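Local coordinates for choline dehydrogenase and related flavoproteins (Aspergillus oryzae, PDB 3Q9T), which acts as a formate oxidase of the glucose-methanol-choline oxidoreductase family, with 8-formyl-FAD as its flavin cofactor, at residues 258-262 with 572-576; 322-328 with 410-416; 351-355 with 394-399. All coordinates share one frame; numbering follows the deposited sequence.

Contact 1 (258-262 with 572-576)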
loop_
_atom_site.group_PDB
_atom_site.type_symbol
_atom_site.label_atom_id
_atom_site.label_comp_id
_atom_site.label_asym_id
_atom_site.label_seq_id
_atom_site.Cartn_x
_atom_site.Cartn_y
_atom_site.Cartn_z
ATOM N N ALA A 258 10.217 21.467 34.551
ATOM C CA ALA A 258 9.002 22.166 34.916
ATOM C C ALA A 258 8.902 22.161 36.424
ATOM O O ALA A 258 9.001 21.112 37.054
ATOM C CB ALA A 258 7.770 21.498 34.292
ATOM N N ASP A 259 8.701 23.336 36.998
ATOM C CA ASP A 259 8.525 23.438 38.441
ATOM C C ASP A 259 7.099 23.134 38.889
ATOM O O ASP A 259 6.877 22.719 40.016
ATOM C CB ASP A 259 9.005 24.796 38.924
ATOM C CG ASP A 259 10.490 24.948 38.744
ATOM O OD1 ASP A 259 11.183 23.907 38.822
ATOM O OD2 ASP A 259 10.957 26.075 38.490
ATOM N N ARG A 260 6.136 23.299 37.990
ATOM C CA ARG A 260 4.775 22.915 38.306
ATOM C C ARG A 260 4.363 21.672 37.542
ATOM O O ARG A 260 4.115 20.633 38.136
ATOM C CB ARG A 260 3.807 24.058 38.015
ATOM C CG ARG A 260 4.093 25.314 38.836
ATOM C CD ARG A 260 4.184 25.017 40.334
ATOM N NE ARG A 260 4.495 26.229 41.082
ATOM C CZ ARG A 260 3.616 26.921 41.800
ATOM N NH1 ARG A 260 2.351 26.514 41.908
ATOM N NH2 ARG A 260 4.014 28.020 42.425
ATOM N N GLU A 261 4.273 21.776 36.220
ATOM C CA GLU A 261 3.737 20.670 35.440
ATOM C C GLU A 261 4.252 20.631 34.021
ATOM O O GLU A 261 4.553 21.656 33.419
ATOM C CB GLU A 261 2.210 20.722 35.407
ATOM C CG GLU A 261 1.535 20.556 36.765
ATOM C CD GLU A 261 0.035 20.410 36.625
ATOM O OE1 GLU A 261 -0.399 19.579 35.800
ATOM O OE2 GLU A 261 -0.711 21.129 37.326
ATOM N N VAL A 262 4.351 19.418 33.496
ATOM C CA VAL A 262 4.612 19.220 32.088
ATOM C C VAL A 262 3.312 18.840 31.383
ATOM O O VAL A 262 2.555 17.975 31.848
ATOM C CB VAL A 262 5.683 18.147 31.872
ATOM C CG1 VAL A 262 5.721 17.707 30.412
ATOM C CG2 VAL A 262 7.038 18.694 32.303
ATOM N N GLU A 572 -5.946 24.165 39.915
ATOM C CA GLU A 572 -5.074 23.436 40.812
ATOM C C GLU A 572 -4.025 24.330 41.467
ATOM O O GLU A 572 -3.748 24.186 42.652
ATOM C CB GLU A 572 -4.397 22.288 40.081
ATOM C CG GLU A 572 -3.353 21.600 40.923
ATOM C CD GLU A 572 -3.268 20.134 40.611
ATOM O OE1 GLU A 572 -2.207 19.532 40.868
ATOM O OE2 GLU A 572 -4.276 19.593 40.111
ATOM N N HIS A 573 -3.448 25.254 40.704
ATOM C CA HIS A 573 -2.400 26.124 41.243
ATOM C C HIS A 573 -2.929 27.481 41.736
ATOM O O HIS A 573 -2.666 28.542 41.149
ATOM C CB HIS A 573 -1.268 26.272 40.228
ATOM C CG HIS A 573 -0.661 24.963 39.841
ATOM N ND1 HIS A 573 0.434 24.433 40.488
ATOM C CD2 HIS A 573 -1.024 24.053 38.907
ATOM C CE1 HIS A 573 0.726 23.257 39.960
ATOM N NE2 HIS A 573 -0.141 23.007 38.995
ATOM N N LYS A 574 -3.675 27.417 42.835
ATOM C CA LYS A 574 -4.287 28.594 43.450
ATOM C C LYS A 574 -3.301 29.737 43.626
ATOM O O LYS A 574 -3.616 30.889 43.323
ATOM C CB LYS A 574 -4.868 28.232 44.820
ATOM C CG LYS A 574 -6.356 27.922 44.826
ATOM C CD LYS A 574 -6.711 26.807 43.870
ATOM C CE LYS A 574 -8.104 26.270 44.171
ATOM N NZ LYS A 574 -8.208 25.830 45.598
ATOM N N ASP A 575 -2.107 29.420 44.120
ATOM C CA ASP A 575 -1.129 30.460 44.404
ATOM C C ASP A 575 -0.731 31.241 43.143
ATOM O O ASP A 575 -0.227 32.359 43.235
ATOM C CB ASP A 575 0.104 29.882 45.115
ATOM C CG ASP A 575 0.957 29.028 44.205
ATOM O OD1 ASP A 575 2.203 29.101 44.315
ATOM O OD2 ASP A 575 0.381 28.288 43.378
ATOM N N LEU A 576 -0.964 30.659 41.968
ATOM C CA LEU A 576 -0.611 31.346 40.722
ATOM C C LEU A 576 -1.812 31.968 40.018
ATOM O O LEU A 576 -1.655 32.938 39.290
ATOM C CB LEU A 576 0.142 30.414 39.750
ATOM C CG LEU A 576 1.535 29.916 40.181
ATOM C CD1 LEU A 576 2.176 29.065 39.092
ATOM C CD2 LEU A 576 2.444 31.070 40.557
#

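Contact 2 (322-328 with 410-416)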
loop_
_atom_site.group_PDB
_atom_site.type_symbol
_atom_site.label_atom_id
_atom_site.label_comp_id
_atom_site.label_asym_id
_atom_site.label_seq_id
_atom_site.Cartn_x
_atom_site.Cartn_y
_atom_site.Cartn_z
ATOM N N MET A 322 -13.009 26.306 -9.240
ATOM C CA MET A 322 -11.970 27.321 -9.217
ATOM C C MET A 322 -10.670 26.920 -9.903
ATOM O O MET A 322 -9.688 27.670 -9.871
ATOM C CB MET A 322 -11.711 27.713 -7.766
ATOM C CG MET A 322 -12.932 28.347 -7.107
ATOM S SD MET A 322 -13.351 29.897 -7.917
ATOM C CE MET A 322 -11.794 30.798 -7.775
ATOM N N ASP A 323 -10.657 25.743 -10.522
ATOM C CA ASP A 323 -9.446 25.214 -11.143
ATOM C C ASP A 323 -8.752 26.222 -12.060
ATOM O O ASP A 323 -7.525 26.375 -12.026
ATOM C CB ASP A 323 -9.760 23.937 -11.932
ATOM C CG ASP A 323 -10.488 22.895 -11.092
ATOM O OD1 ASP A 323 -11.541 23.222 -10.495
ATOM O OD2 ASP A 323 -10.000 21.746 -11.027
ATOM N N ASP A 324 -9.534 26.899 -12.892
ATOM C CA ASP A 324 -8.952 27.764 -13.917
ATOM C C ASP A 324 -8.384 29.057 -13.332
ATOM O O ASP A 324 -7.628 29.765 -13.988
ATOM C CB ASP A 324 -9.969 28.083 -15.010
ATOM C CG ASP A 324 -9.325 28.190 -16.385
ATOM O OD1 ASP A 324 -8.524 27.291 -16.742
ATOM O OD2 ASP A 324 -9.605 29.177 -17.102
ATOM N N VAL A 325 -8.755 29.350 -12.093
ATOM C CA VAL A 325 -8.306 30.560 -11.440
ATOM C C VAL A 325 -7.141 30.276 -10.503
ATOM O O VAL A 325 -6.146 30.999 -10.503
ATOM C CB VAL A 325 -9.436 31.209 -10.637
ATOM C CG1 VAL A 325 -8.944 32.501 -10.006
ATOM C CG2 VAL A 325 -10.670 31.444 -11.528
ATOM N N LEU A 326 -7.253 29.210 -9.719
ATOM C CA LEU A 326 -6.267 28.949 -8.680
ATOM C C LEU A 326 -5.232 27.883 -9.036
ATOM O O LEU A 326 -4.065 27.986 -8.640
ATOM C CB LEU A 326 -6.968 28.606 -7.368
ATOM C CG LEU A 326 -7.780 29.770 -6.795
ATOM C CD1 LEU A 326 -8.653 29.314 -5.619
ATOM C CD2 LEU A 326 -6.843 30.896 -6.385
ATOM N N LEU A 327 -5.649 26.876 -9.792
ATOM C CA LEU A 327 -4.808 25.705 -10.012
ATOM C C LEU A 327 -3.854 25.829 -11.188
ATOM O O LEU A 327 -2.739 25.315 -11.138
ATOM C CB LEU A 327 -5.664 24.454 -10.210
ATOM C CG LEU A 327 -5.728 23.423 -9.083
ATOM C CD1 LEU A 327 -6.284 22.119 -9.652
ATOM C CD2 LEU A 327 -4.349 23.200 -8.452
ATOM N N ARG A 328 -4.305 26.481 -12.252
ATOM C CA ARG A 328 -3.543 26.541 -13.491
ATOM C C ARG A 328 -2.865 27.891 -13.635
ATOM O O ARG A 328 -3.398 28.913 -13.207
ATOM C CB ARG A 328 -4.443 26.225 -14.700
ATOM C CG ARG A 328 -4.970 24.791 -14.681
ATOM C CD ARG A 328 -5.687 24.375 -15.949
ATOM N NE ARG A 328 -7.078 24.821 -15.967
ATOM C CZ ARG A 328 -8.106 24.070 -15.581
ATOM N NH1 ARG A 328 -7.901 22.827 -15.146
ATOM N NH2 ARG A 328 -9.340 24.562 -15.637
ATOM N N THR A 410 -3.418 15.345 -11.501
ATOM C CA THR A 410 -4.247 16.530 -11.596
ATOM C C THR A 410 -4.683 16.702 -13.039
ATOM O O THR A 410 -3.839 16.725 -13.941
ATOM C CB THR A 410 -3.479 17.768 -11.156
ATOM O OG1 THR A 410 -3.065 17.604 -9.789
ATOM C CG2 THR A 410 -4.364 18.998 -11.289
ATOM N N PRO A 411 -6.000 16.814 -13.273
ATOM C CA PRO A 411 -6.435 16.987 -14.661
ATOM C C PRO A 411 -5.828 18.258 -15.260
ATOM O O PRO A 411 -5.617 19.233 -14.542
ATOM C CB PRO A 411 -7.964 17.110 -14.552
ATOM C CG PRO A 411 -8.313 16.531 -13.217
ATOM C CD PRO A 411 -7.132 16.816 -12.326
ATOM N N LYS A 412 -5.555 18.227 -16.558
ATOM C CA LYS A 412 -4.913 19.335 -17.251
ATOM C C LYS A 412 -5.886 20.449 -17.642
ATOM O O LYS A 412 -5.478 21.605 -17.768
ATOM C CB LYS A 412 -4.185 18.815 -18.492
ATOM C CG LYS A 412 -3.056 17.834 -18.182
ATOM C CD LYS A 412 -2.548 17.144 -19.440
ATOM C CE LYS A 412 -1.380 16.223 -19.125
ATOM N NZ LYS A 412 -0.255 16.976 -18.500
ATOM N N THR A 413 -7.162 20.095 -17.813
ATOM C CA THR A 413 -8.206 21.028 -18.240
ATOM C C THR A 413 -9.483 20.874 -17.418
ATOM O O THR A 413 -9.657 19.892 -16.696
ATOM C CB THR A 413 -8.638 20.734 -19.681
ATOM O OG1 THR A 413 -9.396 19.514 -19.702
ATOM C CG2 THR A 413 -7.428 20.599 -20.609
ATOM N N GLY A 414 -10.399 21.827 -17.561
ATOM C CA GLY A 414 -11.718 21.712 -16.959
ATOM C C GLY A 414 -11.795 22.174 -15.513
ATOM O O GLY A 414 -10.806 22.187 -14.789
ATOM N N ASP A 415 -12.983 22.569 -15.092
ATOM C CA ASP A 415 -13.194 22.888 -13.694
ATOM C C ASP A 415 -13.740 21.625 -13.005
ATOM O O ASP A 415 -14.355 20.775 -13.645
ATOM C CB ASP A 415 -14.145 24.079 -13.544
ATOM C CG ASP A 415 -13.511 25.398 -13.993
ATOM O OD1 ASP A 415 -12.300 25.602 -13.769
ATOM O OD2 ASP A 415 -14.227 26.242 -14.571
ATOM N N HIS A 416 -13.482 21.479 -11.718
ATOM C CA HIS A 416 -13.925 20.278 -11.029
ATOM C C HIS A 416 -14.577 20.569 -9.691
ATOM O O HIS A 416 -14.430 21.654 -9.137
ATOM C CB HIS A 416 -12.742 19.337 -10.847
ATOM C CG HIS A 416 -12.097 18.947 -12.140
ATOM N ND1 HIS A 416 -11.245 19.787 -12.827
ATOM C CD2 HIS A 416 -12.221 17.831 -12.898
ATOM C CE1 HIS A 416 -10.853 19.193 -13.940
ATOM N NE2 HIS A 416 -11.429 18.005 -14.007
#

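Contact 3 (351-355 with 394-399)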
loop_
_atom_site.group_PDB
_atom_site.type_symbol
_atom_site.label_atom_id
_atom_site.label_comp_id
_atom_site.label_asym_id
_atom_site.label_seq_id
_atom_site.Cartn_x
_atom_site.Cartn_y
_atom_site.Cartn_z
ATOM N N GLY A 351 -10.471 29.075 1.496
ATOM C CA GLY A 351 -10.223 27.682 1.844
ATOM C C GLY A 351 -10.967 26.700 0.946
ATOM O O GLY A 351 -10.863 25.485 1.141
ATOM N N LEU A 352 -11.739 27.228 -0.009
ATOM C CA LEU A 352 -12.354 26.437 -1.093
ATOM C C LEU A 352 -13.459 25.480 -0.670
ATOM O O LEU A 352 -13.927 24.687 -1.470
ATOM C CB LEU A 352 -11.293 25.666 -1.891
ATOM C CG LEU A 352 -10.046 26.466 -2.259
ATOM C CD1 LEU A 352 -8.976 25.578 -2.909
ATOM C CD2 LEU A 352 -10.412 27.640 -3.157
ATOM N N LEU A 353 -13.889 25.565 0.579
ATOM C CA LEU A 353 -14.988 24.747 1.047
ATOM C C LEU A 353 -15.973 25.718 1.683
ATOM O O LEU A 353 -15.617 26.378 2.651
ATOM C CB LEU A 353 -14.480 23.770 2.106
ATOM C CG LEU A 353 -15.191 22.430 2.333
ATOM C CD1 LEU A 353 -14.862 21.855 3.712
ATOM C CD2 LEU A 353 -16.700 22.492 2.096
ATOM N N GLU A 354 -17.197 25.808 1.156
ATOM C CA GLU A 354 -18.152 26.831 1.633
ATOM C C GLU A 354 -19.478 26.253 2.089
ATOM O O GLU A 354 -20.141 26.821 2.961
ATOM C CB GLU A 354 -18.403 27.894 0.561
ATOM C CG GLU A 354 -17.135 28.645 0.147
ATOM C CD GLU A 354 -17.353 29.559 -1.040
ATOM O OE1 GLU A 354 -18.306 29.280 -1.803
ATOM O OE2 GLU A 354 -16.585 30.547 -1.204
ATOM N N LEU A 355 -19.869 25.149 1.457
ATOM C CA LEU A 355 -21.051 24.406 1.844
ATOM C C LEU A 355 -20.641 23.013 2.294
ATOM O O LEU A 355 -19.845 22.325 1.627
ATOM C CB LEU A 355 -22.043 24.313 0.679
ATOM C CG LEU A 355 -22.733 25.630 0.341
ATOM C CD1 LEU A 355 -23.292 25.612 -1.066
ATOM C CD2 LEU A 355 -23.817 25.972 1.379
ATOM N N LEU A 394 -20.320 15.726 4.373
ATOM C CA LEU A 394 -20.066 15.850 2.947
ATOM C C LEU A 394 -19.487 17.220 2.629
ATOM O O LEU A 394 -20.187 18.239 2.690
ATOM C CB LEU A 394 -21.353 15.627 2.162
ATOM C CG LEU A 394 -21.992 14.282 2.453
ATOM C CD1 LEU A 394 -23.338 14.127 1.702
ATOM C CD2 LEU A 394 -21.000 13.177 2.094
ATOM N N ASP A 395 -18.197 17.241 2.318
ATOM C CA ASP A 395 -17.517 18.467 1.959
ATOM C C ASP A 395 -17.510 18.646 0.467
ATOM O O ASP A 395 -17.005 17.794 -0.268
ATOM C CB ASP A 395 -16.077 18.465 2.486
ATOM C CG ASP A 395 -16.022 18.221 3.974
ATOM O OD1 ASP A 395 -16.794 18.889 4.717
ATOM O OD2 ASP A 395 -15.235 17.340 4.393
ATOM N N PHE A 396 -18.062 19.769 0.025
ATOM C CA PHE A 396 -18.110 20.079 -1.385
ATOM C C PHE A 396 -17.042 21.085 -1.752
ATOM O O PHE A 396 -17.293 22.283 -1.774
ATOM C CB PHE A 396 -19.502 20.579 -1.744
ATOM C CG PHE A 396 -20.579 19.596 -1.398
ATOM C CD1 PHE A 396 -20.862 18.543 -2.248
ATOM C CD2 PHE A 396 -21.277 19.704 -0.208
ATOM C CE1 PHE A 396 -21.834 17.615 -1.927
ATOM C CE2 PHE A 396 -22.254 18.779 0.122
ATOM C CZ PHE A 396 -22.534 17.734 -0.735
ATOM N N VAL A 397 -15.841 20.586 -2.032
ATOM C CA VAL A 397 -14.702 21.448 -2.330
ATOM C C VAL A 397 -14.834 21.891 -3.778
ATOM O O VAL A 397 -14.985 21.061 -4.668
ATOM C CB VAL A 397 -13.369 20.703 -2.125
ATOM C CG1 VAL A 397 -12.194 21.613 -2.388
ATOM C CG2 VAL A 397 -13.299 20.142 -0.723
ATOM N N CYS A 398 -14.803 23.198 -4.015
ATOM C CA CYS A 398 -15.107 23.724 -5.346
ATOM C C CYS A 398 -13.896 23.839 -6.250
ATOM O O CYS A 398 -13.706 24.861 -6.906
ATOM C CB CYS A 398 -15.846 25.074 -5.268
ATOM S SG CYS A 398 -15.001 26.341 -4.327
ATOM N N MET A 399 -13.081 22.788 -6.281
ATOM C CA MET A 399 -12.048 22.637 -7.308
ATOM C C MET A 399 -11.407 21.266 -7.147
ATOM O O MET A 399 -11.674 20.570 -6.166
ATOM C CB MET A 399 -11.004 23.766 -7.250
ATOM C CG MET A 399 -9.837 23.549 -6.309
ATOM S SD MET A 399 -8.541 24.827 -6.421
ATOM C CE MET A 399 -8.645 25.276 -8.115
HETATM O O HOH W 1 -18.302 24.727 -1.125
#

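Contact 1 (258-262 with 572-576)
Arg260 NH1 serves two acceptors on the C-terminal tail: His573 ND1 at 3.2 Å and Asp575 OD2 at 3.0 Å. The contact lies on the surface of the Rossmann-type FAD-binding part of the fold, at the corner from which the chain enters strand 261-264 of the five-stranded parallel sheet. It ties this corner to the residues that follow helix 555-572, His573 being the first to leave helical geometry. Beside the shared NH1, Arg260 NH2 meets Asp575 OD1 at 2.8 Å. The result is an end-on, two-nitrogen salt bridge, one N-H to each carboxylate oxygen. Both oxygens use their syn lone pairs, and the guanidinium and carboxylate planes lie only 20° apart, the geometry expected of a well-matched pair. CB and CD of Arg260 pass alongside the imidazole, Arg260 CB 3.7 Å from His573 CE1; beyond a bend at chi2 (-52°) the chain extends to carry the guanidinium to the carboxylate. Leu576 CD1 sits over the centre of one guanidinium face, 3.7 Å from Arg260 CZ.

The histidine is gripped at both nitrogens. ND1 accepts from the arginine, whose nitrogen is tilted somewhat out of the ring plane, while His573 NE2 donates to Glu261 OE2 at 2.6 Å with an N-H...O angle of 158°. This pattern is consistent with a neutral ring protonated at NE2, whose rotation is fixed by the two bonds, and Phe9 of strand 9-12 packs edge-to-face with it. Glu261 OE2 also lies 4.2 Å from Glu572 OE1; this like-charge approach is probably eased by the salt bridges of Glu261 with Arg539 and of Glu572 with Lys531. Glu261 OE2 offers His573 NE2 its anti lone pair, from almost exactly within the imidazole plane.

Contact 2 (322-328 with 410-416)
Both oxygens of the Asp323 carboxylate are met from well above its plane, and by one residue: His416 N reaches OD1 at 2.9 Å, 60° out of the plane, and His416 ND1 reaches OD2, also at 2.9 Å and 64° out. The backbone bond is fairly straight; the imidazole bond is more bent, and Asp323 OD2 is tilted from the ring plane. The backbone bond holds the main chain of His416, the ND1 bond restrains the rotation of its ring, and OD2 also receives the amide N-H of Phe400.

Asp323 begins the short helix 323-327, which contains a wider pi-type turn: Asp323 O accepts from both Leu327 N and Arg328 N. At this N-terminal end Asp324 N donates to Asp415 OD1 at 3.2 Å, nearly along the C-O direction, while Asp415 OD2 is held by the Gly319 amide. The helix thus sits against the start of strand 415-423, the antiparallel neighbour of strand 308-316 in the large mixed sheet of this GMC fold.

Arg328 closes the other end. Its chain bends at the third torsion (chi3 -82°), bringing the guanidinium edge to the carbonyl of Gly414, where Arg328 NH1 lies 3.0 Å from O and NH2 adds a weak bond to the same oxygen. On its other edge Arg328 NE and NH2 grip Asp324 OD1 side-on, with NE at 3.0 Å; Lys332 takes the second oxygen of Asp324. Arg328 CD touches Lys412 O at 3.3 Å, and Leu327 CD1 meets Thr410 CG2 tip to tip at 4.0 Å.

Contact 3 (351-355 with 394-399)
The Phe396 ring meets Leu355 at its edge: Leu355 O lies in the ring plane, 3.5 Å from Phe396 CD2. The Phe396 side chain also touches Leu173 of helix 167-179, and Leu417 and Val419 of strand 415-423. Leu355 and Phe396 belong to two neighbouring antiparallel strands, 353-358 and 392-397, of the large mixed sheet, but here they splay, with the two short segments making an angle of 121°. Within these segments direct backbone bonding is sparse. The direct backbone bond is Cys398 N to Leu352 O, 3.1 Å and nearly straight at 165°, while a water bridges the strands by accepting from Glu354 N at 2.8 Å and donating to Phe396 O at 2.7 Å.

Leu353 packs across the strand, its side chain about 6 Å from the bound 8-formyl-FAD. With CG anti to the backbone N (chi1 -153°), Leu353 CD1 packs on Asp395 CB at 3.8 Å, and CD2 lies against the Phe396 backbone. Asp395 itself forms a salt bridge with Arg553, and the Leu353 side chain is about 4 Å from that of Thr100, an FAD-binding residue. At the loop end Leu352 CD1 touches Met399 SD at 3.6 Å.

In the fold
Along the chain the contacts are concentric: segments 351-355 and 394-399 of contact 3 fall between those of contact 2, which in turn fall between those of contact 1. Contact 1 lies on the opposite side of the chain's centre, its centre 53 Å from that of contact 2 and 43 Å from that of contact 3, and belongs to the parallel sheet of the FAD-binding part. Contacts 2 and 3 are 15 Å apart between centres and share the large mixed sheet, where strands 392-397 and 415-423 are neighbours. They touch directly: Met322 N probably bonds to Cys398 O at 2.8 Å, and Leu326 packs on Leu352. The short helix 323-327 thus takes part in both, meeting the start of strand 415-423 and the loop ends of strands 353-358 and 392-397.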